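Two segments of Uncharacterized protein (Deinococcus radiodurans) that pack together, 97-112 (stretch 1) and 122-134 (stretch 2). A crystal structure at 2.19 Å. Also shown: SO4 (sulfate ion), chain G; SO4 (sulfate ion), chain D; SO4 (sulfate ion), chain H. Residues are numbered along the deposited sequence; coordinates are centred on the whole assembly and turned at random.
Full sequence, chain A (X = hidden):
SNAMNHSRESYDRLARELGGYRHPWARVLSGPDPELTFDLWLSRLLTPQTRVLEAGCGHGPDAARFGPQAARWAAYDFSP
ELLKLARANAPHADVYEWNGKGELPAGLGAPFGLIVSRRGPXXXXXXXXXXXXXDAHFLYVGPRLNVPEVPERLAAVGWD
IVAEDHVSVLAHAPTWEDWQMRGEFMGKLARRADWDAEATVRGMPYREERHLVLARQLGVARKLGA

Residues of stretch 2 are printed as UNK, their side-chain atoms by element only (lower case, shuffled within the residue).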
ATOM      1  N   GLU A  97      15.531   7.623  -2.032  1.00 40.23           N
ATOM      2  CA  GLU A  97      15.949   6.234  -1.941  1.00 38.74           C
ATOM      3  C   GLU A  97      16.216   5.939  -0.484  1.00 45.77           C
ATOM      4  O   GLU A  97      17.144   6.485   0.096  1.00 52.63           O
ATOM      5  CB  GLU A  97      17.236   6.036  -2.749  1.00 40.07           C
ATOM      6  CG  GLU A  97      17.661   4.603  -2.903  1.00 48.56           C
ATOM      7  CD  GLU A  97      18.965   4.478  -3.677  1.00 60.10           C
ATOM      8  OE1 GLU A  97      19.718   3.518  -3.417  1.00 57.98           O
ATOM      9  OE2 GLU A  97      19.238   5.340  -4.543  1.00 57.59           O
ATOM     10  N   TRP A  98      15.396   5.088   0.118  1.00 42.62           N
ATOM     11  CA  TRP A  98      15.507   4.835   1.544  1.00 39.81           C
ATOM     12  C   TRP A  98      14.926   3.468   1.874  1.00 46.67           C
ATOM     13  O   TRP A  98      13.909   3.058   1.304  1.00 45.47           O
ATOM     14  CB  TRP A  98      14.778   5.938   2.336  1.00 39.87           C
ATOM     15  CG  TRP A  98      15.043   5.903   3.813  1.00 38.03           C
ATOM     16  CD1 TRP A  98      16.214   5.567   4.420  1.00 45.34           C
ATOM     17  CD2 TRP A  98      14.132   6.247   4.868  1.00 43.33           C
ATOM     18  NE1 TRP A  98      16.092   5.664   5.781  1.00 46.10           N
ATOM     19  CE2 TRP A  98      14.822   6.072   6.086  1.00 44.74           C
ATOM     20  CE3 TRP A  98      12.798   6.664   4.904  1.00 48.87           C
ATOM     21  CZ2 TRP A  98      14.226   6.307   7.329  1.00 46.88           C
ATOM     22  CZ3 TRP A  98      12.201   6.899   6.141  1.00 45.64           C
ATOM     23  CH2 TRP A  98      12.916   6.721   7.334  1.00 51.91           C
ATOM     24  N   ASN A  99      15.575   2.762   2.794  1.00 43.06           N
ATOM     25  CA  ASN A  99      15.065   1.478   3.261  1.00 42.21           C
ATOM     26  C   ASN A  99      14.222   1.644   4.516  1.00 46.65           C
ATOM     27  O   ASN A  99      13.869   0.660   5.159  1.00 44.28           O
ATOM     28  CB  ASN A  99      16.213   0.512   3.567  1.00 46.13           C
ATOM     29  CG  ASN A  99      17.090   0.995   4.703  1.00 43.42           C
ATOM     30  OD1 ASN A  99      16.867   2.073   5.245  1.00 41.32           O
ATOM     31  ND2 ASN A  99      18.102   0.208   5.059  1.00 44.94           N
ATOM     32  N   GLY A 100      13.910   2.886   4.869  1.00 44.50           N
ATOM     33  CA  GLY A 100      13.084   3.154   6.037  1.00 43.52           C
ATOM     34  C   GLY A 100      13.784   2.996   7.386  1.00 52.43           C
ATOM     35  O   GLY A 100      13.133   3.083   8.430  1.00 48.69           O
ATOM     36  N   LYS A 101      15.101   2.770   7.378  1.00 44.33           N
ATOM     37  CA  LYS A 101      15.846   2.556   8.625  1.00 45.37           C
ATOM     38  C   LYS A 101      16.917   3.601   8.871  1.00 51.15           C
ATOM     39  O   LYS A 101      17.372   4.276   7.947  1.00 52.90           O
ATOM     40  CB  LYS A 101      16.507   1.176   8.646  1.00 53.00           C
ATOM     41  CG  LYS A 101      15.579   0.025   9.030  1.00 63.28           C
ATOM     42  CD  LYS A 101      14.935  -0.578   7.812  1.00 64.50           C
ATOM     43  CE  LYS A 101      14.135  -1.828   8.150  1.00 70.46           C
ATOM     44  NZ  LYS A 101      13.357  -2.262   6.953  1.00 72.18           N
ATOM     45  N   GLY A 102      17.349   3.716  10.122  1.00 54.21           N
ATOM     46  CA  GLY A 102      18.412   4.648  10.459  1.00 50.46           C
ATOM     47  C   GLY A 102      17.942   6.082  10.317  1.00 51.78           C
ATOM     48  O   GLY A 102      16.757   6.362  10.462  1.00 51.60           O
ATOM     49  N   GLU A 103      18.859   6.996  10.028  1.00 48.74           N
ATOM     50  CA  GLU A 103      18.495   8.405   9.935  1.00 55.32           C
ATOM     51  C   GLU A 103      17.644   8.706   8.704  1.00 55.55           C
ATOM     52  O   GLU A 103      17.714   7.998   7.698  1.00 51.51           O
ATOM     53  CB  GLU A 103      19.740   9.292   9.970  1.00 69.13           C
ATOM     54  CG  GLU A 103      20.331   9.422  11.372  1.00 84.67           C
ATOM     55  CD  GLU A 103      21.690  10.095  11.387  1.00 98.49           C
ATOM     56  OE1 GLU A 103      22.064  10.717  10.366  1.00 98.82           O
ATOM     57  OE2 GLU A 103      22.386  10.001  12.424  1.00106.26           O
ATOM     58  N   LEU A 104      16.832   9.753   8.799  1.00 49.37           N
ATOM     59  CA  LEU A 104      15.999  10.165   7.684  1.00 50.10           C
ATOM     60  C   LEU A 104      16.883  10.639   6.543  1.00 53.44           C
ATOM     61  O   LEU A 104      17.935  11.231   6.768  1.00 53.35           O
ATOM     62  CB  LEU A 104      15.072  11.301   8.107  1.00 56.50           C
ATOM     63  CG  LEU A 104      14.275  11.088   9.391  1.00 53.70           C
ATOM     64  CD1 LEU A 104      13.578  12.389   9.777  1.00 51.75           C
ATOM     65  CD2 LEU A 104      13.281   9.956   9.209  1.00 52.77           C
ATOM     66  N   PRO A 105      16.457  10.376   5.306  1.00 51.43           N
ATOM     67  CA  PRO A 105      17.167  10.888   4.139  1.00 47.96           C
ATOM     68  C   PRO A 105      17.368  12.377   4.278  1.00 50.09           C
ATOM     69  O   PRO A 105      16.460  13.083   4.730  1.00 48.82           O
ATOM     70  CB  PRO A 105      16.185  10.619   3.001  1.00 43.60           C
ATOM     71  CG  PRO A 105      15.408   9.454   3.452  1.00 42.77           C
ATOM     72  CD  PRO A 105      15.262   9.605   4.933  1.00 52.59           C
ATOM     73  N   ALA A 106      18.544  12.853   3.896  1.00 50.59           N
ATOM     74  CA  ALA A 106      18.814  14.273   3.931  1.00 53.88           C
ATOM     75  C   ALA A 106      17.865  14.958   2.969  1.00 52.44           C
ATOM     76  O   ALA A 106      17.652  14.489   1.849  1.00 56.65           O
ATOM     77  CB  ALA A 106      20.264  14.547   3.551  1.00 65.20           C
ATOM     78  N   GLY A 107      17.271  16.057   3.410  1.00 53.66           N
ATOM     79  CA  GLY A 107      16.374  16.805   2.551  1.00 55.73           C
ATOM     80  C   GLY A 107      14.938  16.317   2.525  1.00 51.70           C
ATOM     81  O   GLY A 107      14.131  16.845   1.764  1.00 47.10           O
ATOM     82  N   LEU A 108      14.611  15.326   3.355  1.00 49.09           N
ATOM     83  CA  LEU A 108      13.273  14.730   3.332  1.00 50.83           C
ATOM     84  C   LEU A 108      12.202  15.810   3.449  1.00 49.44           C
ATOM     85  O   LEU A 108      11.241  15.819   2.690  1.00 48.61           O
ATOM     86  CB  LEU A 108      13.087  13.681   4.438  1.00 44.62           C
ATOM     87  CG  LEU A 108      11.799  12.864   4.263  1.00 47.37           C
ATOM     88  CD1 LEU A 108      11.871  12.069   2.978  1.00 45.01           C
ATOM     89  CD2 LEU A 108      11.520  11.935   5.443  1.00 43.75           C
ATOM     90  N   GLY A 109      12.380  16.728   4.390  1.00 52.81           N
ATOM     91  CA  GLY A 109      11.484  17.868   4.491  1.00 57.22           C
ATOM     92  C   GLY A 109      10.350  17.760   5.502  1.00 54.72           C
ATOM     93  O   GLY A 109       9.349  18.466   5.374  1.00 53.27           O
ATOM     94  N   ALA A 110      10.493  16.883   6.499  1.00 46.01           N
ATOM     95  CA  ALA A 110       9.576  16.879   7.637  1.00 48.52           C
ATOM     96  C   ALA A 110       9.470  18.310   8.171  1.00 56.41           C
ATOM     97  O   ALA A 110      10.413  19.091   8.025  1.00 55.83           O
ATOM     98  CB  ALA A 110      10.081  15.932   8.733  1.00 47.30           C
ATOM     99  N   PRO A 111       8.339  18.658   8.816  1.00 57.39           N
ATOM    100  CA  PRO A 111       7.236  17.779   9.211  1.00 44.66           C
ATOM    101  C   PRO A 111       6.178  17.663   8.121  1.00 44.54           C
ATOM    102  O   PRO A 111       6.123  18.504   7.220  1.00 44.29           O
ATOM    103  CB  PRO A 111       6.640  18.496  10.432  1.00 46.87           C
ATOM    104  CG  PRO A 111       7.087  19.939  10.309  1.00 54.73           C
ATOM    105  CD  PRO A 111       8.029  20.061   9.129  1.00 56.22           C
ATOM    106  N   PHE A 112       5.347  16.626   8.210  1.00 39.45           N
ATOM    107  CA  PHE A 112       4.317  16.378   7.210  1.00 33.38           C
ATOM    108  C   PHE A 112       2.925  16.387   7.846  1.00 39.54           C
ATOM    109  O   PHE A 112       2.766  16.014   9.011  1.00 44.30           O
ATOM    110  CB  PHE A 112       4.567  15.024   6.536  1.00 38.13           C
ATOM    111  CG  PHE A 112       5.863  14.954   5.784  1.00 44.35           C
ATOM    112  CD1 PHE A 112       5.955  15.452   4.484  1.00 39.30           C
ATOM    113  CD2 PHE A 112       6.986  14.380   6.365  1.00 39.76           C
ATOM    114  CE1 PHE A 112       7.154  15.392   3.782  1.00 40.63           C
ATOM    115  CE2 PHE A 112       8.192  14.300   5.666  1.00 41.43           C
ATOM    116  CZ  PHE A 112       8.283  14.813   4.375  1.00 40.54           C
ATOM    117  N   UNK A 122       5.175  -0.533   7.485  1.00 39.57           N
ATOM    118  CA  UNK A 122       4.421  -0.121   8.666  1.00 44.85           C
ATOM    119  C   UNK A 122       5.376   0.323   9.761  1.00 44.97           C
ATOM    120  O   UNK A 122       4.951   0.869  10.780  1.00 46.07           O
ATOM    121  o   UNK A 122       4.310  -2.277   9.794  1.00 54.59           O
ATOM    122  c   UNK A 122       2.613  -1.814   8.135  1.00 49.03           C
ATOM    123  c   UNK A 122       3.505  -1.239   9.226  1.00 51.42           C
ATOM    124  N   UNK A 123       6.670   0.099   9.551  1.00 42.97           N
ATOM    125  CA  UNK A 123       7.664   0.552  10.527  1.00 46.93           C
ATOM    126  C   UNK A 123       7.714   2.069  10.554  1.00 46.17           C
ATOM    127  O   UNK A 123       8.159   2.649  11.538  1.00 44.96           O
ATOM    128  o   UNK A 123       9.583   0.568   9.051  1.00 50.19           O
ATOM    129  c   UNK A 123       9.057  -0.008  10.230  1.00 50.10           C
ATOM    130  N   UNK A 124       7.239   2.711   9.485  1.00 37.91           N
ATOM    131  CA  UNK A 124       7.260   4.169   9.437  1.00 37.12           C
ATOM    132  C   UNK A 124       6.436   4.744  10.597  1.00 37.13           C
ATOM    133  O   UNK A 124       6.654   5.870  11.019  1.00 41.04           O
ATOM    134  c   UNK A 124       5.271   4.336   7.885  1.00 41.55           C
ATOM    135  c   UNK A 124       6.878   6.215   8.072  1.00 39.87           C
ATOM    136  c   UNK A 124       6.738   4.720   8.099  1.00 40.20           C
ATOM    137  N   UNK A 125       5.498   3.953  11.115  1.00 39.79           N
ATOM    138  CA  UNK A 125       4.650   4.387  12.225  1.00 32.72           C
ATOM    139  C   UNK A 125       5.517   4.790  13.411  1.00 39.20           C
ATOM    140  O   UNK A 125       5.250   5.775  14.088  1.00 43.53           O
ATOM    141  c   UNK A 125       1.710   1.862  11.742  1.00 36.99           C
ATOM    142  c   UNK A 125       3.653   3.275  12.638  1.00 37.61           C
ATOM    143  c   UNK A 125       2.965   3.616  13.969  1.00 37.41           C
ATOM    144  c   UNK A 125       2.587   3.091  11.549  1.00 40.35           C
ATOM    145  N   UNK A 126       6.584   4.038  13.638  1.00 40.99           N
ATOM    146  CA  UNK A 126       7.440   4.281  14.783  1.00 42.48           C
ATOM    147  C   UNK A 126       8.296   5.537  14.596  1.00 46.84           C
ATOM    148  O   UNK A 126       8.867   6.040  15.553  1.00 47.48           O
ATOM    149  c   UNK A 126       6.711   2.134  16.778  1.00 51.79           C
ATOM    150  c   UNK A 126       8.319   0.567  15.622  1.00 52.05           C
ATOM    151  c   UNK A 126       8.292   3.046  15.074  1.00 42.78           C
ATOM    152  c   UNK A 126       7.457   1.832  15.481  1.00 49.77           C
ATOM    153  N   UNK A 127       8.354   6.064  13.373  1.00 41.70           N
ATOM    154  CA  UNK A 127       9.055   7.328  13.134  1.00 39.10           C
ATOM    155  C   UNK A 127       8.109   8.539  13.110  1.00 46.84           C
ATOM    156  O   UNK A 127       8.547   9.676  12.866  1.00 48.72           O
ATOM    157  c   UNK A 127      10.647   5.988  11.624  1.00 42.89           C
ATOM    158  n   UNK A 127      14.643   7.837  11.976  1.00 49.44           N
ATOM    159  c   UNK A 127       9.849   7.269  11.821  1.00 43.98           C
ATOM    160  c   UNK A 127      13.773   6.832  11.957  1.00 54.60           C
ATOM    161  c   UNK A 127      11.675   5.815  12.747  1.00 50.61           C
ATOM    162  n   UNK A 127      12.679   6.877  12.713  1.00 54.84           N
ATOM    163  n   UNK A 127      14.002   5.767  11.197  1.00 50.92           N
ATOM    164  N   UNK A 128       6.819   8.314  13.366  1.00 41.25           N
ATOM    165  CA  UNK A 128       5.843   9.419  13.318  1.00 39.54           C
ATOM    166  C   UNK A 128       6.204  10.626  14.204  1.00 43.72           C
ATOM    167  O   UNK A 128       6.022  11.777  13.794  1.00 43.42           O
ATOM    168  c   UNK A 128       3.649   9.067  11.226  1.00 36.78           C
ATOM    169  c   UNK A 128       2.429   7.549  12.792  1.00 39.23           C
ATOM    170  c   UNK A 128       4.408   8.924  13.586  1.00 37.97           C
ATOM    171  c   UNK A 128       3.776   8.156  12.422  1.00 39.36           C
ATOM    172  N   UNK A 129       6.721  10.374  15.421  1.00 39.44           N
ATOM    173  CA  UNK A 129       7.161  11.509  16.238  1.00 43.20           C
ATOM    174  C   UNK A 129       8.200  12.380  15.526  1.00 45.83           C
ATOM    175  O   UNK A 129       8.244  13.583  15.771  1.00 48.56           O
ATOM    176  c   UNK A 129       7.074   9.507  17.577  1.00 44.47           C
ATOM    177  c   UNK A 129       7.786  10.838  17.472  1.00 46.39           C
ATOM    178  c   UNK A 129       6.869   9.086  16.122  1.00 36.63           C
ATOM    179  N   UNK A 130       9.017  11.803  14.652  1.00 51.76           N
ATOM    180  CA  UNK A 130      10.008  12.609  13.921  1.00 55.38           C
ATOM    181  C   UNK A 130       9.467  13.195  12.611  1.00 54.82           C
ATOM    182  O   UNK A 130      10.053  14.130  12.058  1.00 53.91           O
ATOM    183  o   UNK A 130      12.360   8.722  14.843  1.00 62.73           O
ATOM    184  c   UNK A 130      12.680   9.861  14.423  1.00 70.19           C
ATOM    185  c   UNK A 130      11.259  11.787  13.618  1.00 54.54           C
ATOM    186  o   UNK A 130      13.672  10.076  13.685  1.00 67.96           O
ATOM    187  c   UNK A 130      11.809  11.041  14.820  1.00 65.38           C
ATOM    188  N   UNK A 131       8.355  12.653  12.119  1.00 43.21           N
ATOM    189  CA  UNK A 131       7.895  12.978  10.770  1.00 44.16           C
ATOM    190  C   UNK A 131       6.660  13.872  10.733  1.00 48.67           C
ATOM    191  O   UNK A 131       6.472  14.632   9.784  1.00 52.84           O
ATOM    192  c   UNK A 131       7.606  11.694   9.985  1.00 42.95           C
ATOM    193  c   UNK A 131       9.757  11.532   8.750  1.00 45.27           C
ATOM    194  c   UNK A 131       8.325   9.533   9.038  1.00 38.43           C
ATOM    195  c   UNK A 131       8.799  10.803   9.672  1.00 44.59           C
ATOM    196  N   UNK A 132       5.823  13.779  11.762  1.00 42.66           N
ATOM    197  CA  UNK A 132       4.503  14.406  11.729  1.00 46.60           C
ATOM    198  C   UNK A 132       4.430  15.808  12.325  1.00 43.58           C
ATOM    199  O   UNK A 132       4.923  16.057  13.421  1.00 47.28           O
ATOM    200  c   UNK A 132       3.469  13.495  12.408  1.00 42.77           C
ATOM    201  N   UNK A 133       3.795  16.716  11.594  1.00 42.39           N
ATOM    202  CA  UNK A 133       3.386  17.996  12.148  1.00 45.58           C
ATOM    203  C   UNK A 133       2.283  17.702  13.154  1.00 51.03           C
ATOM    204  O   UNK A 133       1.713  16.612  13.135  1.00 47.15           O
ATOM    205  c   UNK A 133       2.861  18.894  11.052  1.00 42.37           C
ATOM    206  N   UNK A 134       1.975  18.668  14.038  1.00 51.25           N
ATOM    207  CA  UNK A 134       0.843  18.478  14.951  1.00 53.38           C
ATOM    208  C   UNK A 134      -0.455  18.401  14.147  1.00 52.29           C
ATOM    209  O   UNK A 134      -0.623  19.140  13.167  1.00 49.55           O
ATOM    210  c   UNK A 134       2.588  19.998  14.186  1.00 55.96           C
ATOM    211  c   UNK A 134       0.847  19.755  15.803  1.00 54.44           C
ATOM    212  c   UNK A 134       2.201  20.382  15.581  1.00 60.02           C
TER
HETATM  213  S   SO4 G 228       8.112  -2.388   7.598  0.70 73.32           S
HETATM  214  O1  SO4 G 228       6.717  -2.643   7.951  0.70 73.20           O
HETATM  215  O2  SO4 G 228       8.435  -3.052   6.341  0.70 77.40           O
HETATM  216  O3  SO4 G 228       8.352  -0.961   7.430  0.70 72.45           O
HETATM  217  O4  SO4 G 228       8.967  -2.909   8.664  0.70 87.34           O
HETATM  218  S   SO4 D 225      19.180   3.024   1.813  0.80 72.96           S
HETATM  219  O1  SO4 D 225      18.279   2.374   0.865  0.80 78.84           O
HETATM  220  O2  SO4 D 225      19.825   4.153   1.134  0.80 79.47           O
HETATM  221  O3  SO4 D 225      18.445   3.532   2.969  0.80 42.82           O
HETATM  222  O4  SO4 D 225      20.185   2.054   2.267  0.80 71.16           O
HETATM  223  S   SO4 H 229      17.991   9.984  -2.731  0.60 79.28           S
HETATM  224  O1  SO4 H 229      17.587  11.388  -2.819  0.60 78.59           O
HETATM  225  O2  SO4 H 229      19.415   9.847  -3.035  0.60 83.51           O
HETATM  226  O3  SO4 H 229      17.739   9.494  -1.377  0.60 78.80           O
HETATM  227  O4  SO4 H 229      17.237   9.193  -3.698  0.60 73.25           O
HETATM  228  O   HOH W   1      13.115   3.077  11.136  1.00 54.20           O

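Position 122 carries one carbon bearing an oxygen and a second carbon, out of reach of stretch 1; this is Thr 122, whose N donates to O1 of the chain G sulfate at 2.7 Å. Position 123 has one carbon and one oxygen, the latter 4.4 Å from the O of Gly 100: Ser 123. Its OG lies 2.5 Å from O3 of the same sulfate, to which it donates a hydrogen bond. At 124, three carbons fork at the first atom, giving Val 124, buried but without close contact to stretch 1. Position 125 has four carbons forked at the first, one arm two carbons long, and is Ile 125; position 126 also has four, forked at the second, and is Leu 126. Both are out of reach.

Position 127 is the polar centre. Three carbons lead to a nitrogen and then to a carbon carrying two more nitrogens, a guanidinium that reaches the O of Gly 102; it is Arg 127. NH1 and NH2 both donate to that carbonyl O of Gly 102, at 2.9 and 3.0 Å. CD2 of Leu 104 lies over one face of the guanidinium, 3.7 Å from NH2 of Arg 127. Water 1 accepts from NH1 of Arg 127 at 2.8 Å and donates to the O of Gly 100 at 2.7 Å.

Position 128, four carbons forked at the second, is Leu 128, and 129, three carbons closing a ring onto the backbone N, is Pro 129; neither touches stretch 1. Position 130 has three carbons, the third bearing two oxygens, one of them 4.5 Å from CG of Leu 104. It is Glu 130, whose OE1 forms a salt bridge with NE of Arg 127 at 2.8 Å and whose OE2 accepts from NH2 of Arg 127 at 3.0 Å, so the carboxylate pairs with the edge next to the one bound to O of Gly 102, with NH2 shared.

Position 131 has four carbons forked at the second, with one terminal carbon near Leu 104, Leu 108, Ala 110 and Phe 112: Leu 131. Its CD2 is 3.8 Å from CD2 of Leu 108. Position 132, one carbon directed away from stretch 1, is Ala 132. Position 133 has one side-chain carbon, its CB, 3.9 Å from CB of Pro 111; it is Ala 133. Position 134, three carbons closing a ring onto the backbone N and making no contact with stretch 1, is Pro 134.

The contact thus joins three elements. Arg 127 holds the loop through the carbonyl O of Gly 102 directly and that of Gly 100 through a water, Leu 131 sets its CD2 methyl among the side chains of Leu 104, Leu 108, Ala 110 and Phe 112, and a parallel bridge pairs Phe 112 with Ala 132: N of Phe 112 donates to O of Leu 131 at 2.8 Å, and N of Ala 133 to O of Phe 112 at 2.9 Å.

Stretch 2 122-134: TSVILRLPELAAP
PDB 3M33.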